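Local coordinates for putative exported protein (Bordetella pertussis Tohama I, PDB 2PFZ), which binds pyroglutamic acid as an extracytoplasmic solute receptor, probably delivering it to a tripartite ATP-independent periplasmic (TRAP) transporter, at residues Arg128-Val133 and Lys137-Arg142. Residues are numbered along the deposited sequence; the frame is centred on the assembly and turned at random.
Sequences RDIKQV and KGLKWR. With PCA (pyroglutamic acid), chain B.
R128 reaches across the loop to the backbone of K137, and its guanidinium makes the polar half of this contact. NH1 of R128 gives K137 O a hydrogen bond of 2.7 Å, fairly straight at 161°. The oxygen lies at the guanidinium edge, close to its plane, yet the donor stands above the carbonyl plane, 42° out of it. NH2 of R128 adds a weak second bond to the same oxygen at 3.3 Å. The R128 side chain runs extended from CG to NE, which carries the flat group over to K137, where NH1 also bonds D135 O.

The tight side is L139. Its CD2 sits over one face of that guanidinium, 3.5 Å from R128 NE and offset toward the rim, the two side chains running past each other in opposite directions. The other methyl, L139 CD1, meets I130 CD1 tip to tip at 4.2 Å, a looser apolar touch between two buried residues. I130 continues onto M136 and onto L268 of helix 266-287, while L139 packs on S178 of strand 178-181. On the solvent side things thin out: K137 is exposed, and its side chain leads away from 128-133.

The contact folds the connection between strands 123-126 and 140-143 of one mixed sheet against itself, just before the second strand, where R142 turns its guanidinium edge to the ligand carboxylate. Its NH1 bonds OXT of pyroglutamic acid at 2.9 Å and its NH2 bonds the ligand O at 2.8 Å, a two-pronged grip like that expected in DctP-family receptors; V162 O holds R142 NE. The two arginines thus do different work: R128 ties together two loop carbonyls, those of K137 and D135, whereas R142 probably offsets the ligand's negative charge.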
loop_
_atom_site.group_PDB
_atom_site.type_symbol
_atom_site.label_atom_id
_atom_site.label_comp_id
_atom_site.label_asym_id
_atom_site.label_seq_id
_atom_site.Cartn_x
_atom_site.Cartn_y
_atom_site.Cartn_z
ATOM N N ARG A 128 16.044 1.373 -18.192
ATOM C CA ARG A 128 17.362 1.976 -18.009
ATOM C C ARG A 128 18.259 1.220 -17.057
ATOM O O ARG A 128 17.789 0.555 -16.124
ATOM C CB ARG A 128 17.214 3.351 -17.346
ATOM C CG ARG A 128 16.937 4.468 -18.250
ATOM C CD ARG A 128 16.946 5.735 -17.433
ATOM N NE ARG A 128 16.369 6.822 -18.207
ATOM C CZ ARG A 128 16.454 8.099 -17.893
ATOM N NH1 ARG A 128 17.071 8.488 -16.787
ATOM N NH2 ARG A 128 15.892 8.988 -18.692
ATOM N N ASP A 129 19.562 1.395 -17.255
ATOM C CA ASP A 129 20.535 0.963 -16.267
ATOM C C ASP A 129 20.601 1.983 -15.135
ATOM O O ASP A 129 20.859 3.165 -15.372
ATOM C CB ASP A 129 21.893 0.726 -16.923
ATOM C CG ASP A 129 21.972 -0.632 -17.581
ATOM O OD1 ASP A 129 22.763 -1.465 -17.108
ATOM O OD2 ASP A 129 21.227 -0.891 -18.553
ATOM N N ILE A 130 20.324 1.530 -13.913
ATOM C CA ILE A 130 20.302 2.422 -12.765
ATOM C C ILE A 130 21.269 1.891 -11.735
ATOM O O ILE A 130 20.978 0.907 -11.050
ATOM C CB ILE A 130 18.883 2.548 -12.139
ATOM C CG1 ILE A 130 17.828 2.908 -13.207
ATOM C CG2 ILE A 130 18.901 3.557 -10.985
ATOM C CD1 ILE A 130 16.376 3.075 -12.645
ATOM N N LYS A 131 22.436 2.532 -11.651
ATOM C CA LYS A 131 23.462 2.135 -10.703
ATOM C C LYS A 131 23.621 3.206 -9.629
ATOM O O LYS A 131 24.265 2.982 -8.606
ATOM C CB LYS A 131 24.769 1.838 -11.448
ATOM C CG LYS A 131 24.751 0.450 -12.110
ATOM C CD LYS A 131 25.773 0.289 -13.253
ATOM C CE LYS A 131 25.201 0.715 -14.622
ATOM N NZ LYS A 131 23.907 0.023 -14.995
ATOM N N GLN A 132 23.002 4.361 -9.868
ATOM C CA GLN A 132 22.997 5.483 -8.923
ATOM C C GLN A 132 21.760 6.354 -9.153
ATOM O O GLN A 132 21.137 6.290 -10.209
ATOM C CB GLN A 132 24.269 6.325 -9.087
ATOM C CG GLN A 132 24.422 6.857 -10.488
ATOM C CD GLN A 132 25.786 7.446 -10.772
ATOM O OE1 GLN A 132 26.318 8.236 -9.996
ATOM N NE2 GLN A 132 26.352 7.075 -11.911
ATOM N N VAL A 133 21.417 7.179 -8.173
ATOM C CA VAL A 133 20.206 8.000 -8.277
ATOM C C VAL A 133 20.167 8.847 -9.545
ATOM O O VAL A 133 19.118 8.941 -10.187
ATOM C CB VAL A 133 19.947 8.838 -7.001
ATOM C CG1 VAL A 133 19.029 10.018 -7.287
ATOM C CG2 VAL A 133 19.327 7.952 -5.941
ATOM N N LYS A 137 17.235 10.556 -13.504
ATOM C CA LYS A 137 16.843 11.870 -13.988
ATOM C C LYS A 137 16.149 11.748 -15.343
ATOM O O LYS A 137 16.660 11.096 -16.270
ATOM C CB LYS A 137 18.056 12.819 -14.046
ATOM C CG LYS A 137 17.673 14.305 -13.981
ATOM C CD LYS A 137 18.893 15.216 -13.997
ATOM C CE LYS A 137 19.154 15.738 -15.399
ATOM N NZ LYS A 137 18.053 16.635 -15.896
ATOM N N GLY A 138 14.968 12.343 -15.450
ATOM C CA GLY A 138 14.240 12.354 -16.716
ATOM C C GLY A 138 13.388 11.131 -17.012
ATOM O O GLY A 138 12.778 11.040 -18.077
ATOM N N LEU A 139 13.320 10.187 -16.074
ATOM C CA LEU A 139 12.448 9.021 -16.241
ATOM C C LEU A 139 10.992 9.497 -16.393
ATOM O O LEU A 139 10.613 10.464 -15.747
ATOM C CB LEU A 139 12.609 8.051 -15.045
ATOM C CG LEU A 139 13.728 6.989 -15.128
ATOM C CD1 LEU A 139 13.842 6.186 -13.841
ATOM C CD2 LEU A 139 13.474 6.059 -16.331
ATOM N N LYS A 140 10.222 8.837 -17.265
ATOM C CA LYS A 140 8.781 9.071 -17.421
ATOM C C LYS A 140 8.078 8.187 -16.391
ATOM O O LYS A 140 7.712 7.056 -16.679
ATOM C CB LYS A 140 8.282 8.693 -18.830
ATOM C CG LYS A 140 8.829 9.544 -19.984
ATOM C CD LYS A 140 8.040 9.281 -21.282
ATOM C CE LYS A 140 8.521 8.025 -22.006
ATOM N NZ LYS A 140 7.667 7.693 -23.188
ATOM N N TRP A 141 7.904 8.718 -15.192
ATOM C CA TRP A 141 7.613 7.915 -14.008
ATOM C C TRP A 141 6.114 7.851 -13.726
ATOM O O TRP A 141 5.432 8.862 -13.818
ATOM C CB TRP A 141 8.323 8.590 -12.851
ATOM C CG TRP A 141 8.325 7.933 -11.511
ATOM C CD1 TRP A 141 7.293 7.890 -10.615
ATOM C CD2 TRP A 141 9.463 7.359 -10.845
ATOM N NE1 TRP A 141 7.709 7.277 -9.442
ATOM C CE2 TRP A 141 9.039 6.966 -9.550
ATOM C CE3 TRP A 141 10.810 7.147 -11.216
ATOM C CZ2 TRP A 141 9.899 6.337 -8.626
ATOM C CZ3 TRP A 141 11.684 6.517 -10.292
ATOM C CH2 TRP A 141 11.217 6.129 -9.006
ATOM N N ARG A 142 5.622 6.667 -13.407
ATOM C CA ARG A 142 4.253 6.487 -12.940
ATOM C C ARG A 142 4.225 6.504 -11.407
ATOM O O ARG A 142 4.821 5.640 -10.743
ATOM C CB ARG A 142 3.673 5.187 -13.492
ATOM C CG ARG A 142 2.275 4.798 -12.927
ATOM C CD ARG A 142 2.394 3.779 -11.764
ATOM N NE ARG A 142 1.099 3.417 -11.174
ATOM C CZ ARG A 142 0.941 2.442 -10.279
ATOM N NH1 ARG A 142 1.991 1.701 -9.894
ATOM N NH2 ARG A 142 -0.272 2.198 -9.783
HETATM N N PCA B . 1.264 -1.789 -5.832
HETATM C CA PCA B . 0.287 -0.689 -5.710
HETATM C CB PCA B . 0.609 0.198 -4.507
HETATM C CG PCA B . 1.874 -0.369 -3.890
HETATM C CD PCA B . 2.159 -1.590 -4.716
HETATM O OE PCA B . 3.063 -2.395 -4.446
HETATM C C PCA B . 0.428 0.159 -6.953
HETATM O O PCA B . -0.452 0.958 -7.299
HETATM O OXT PCA B . 1.460 0.041 -7.633
#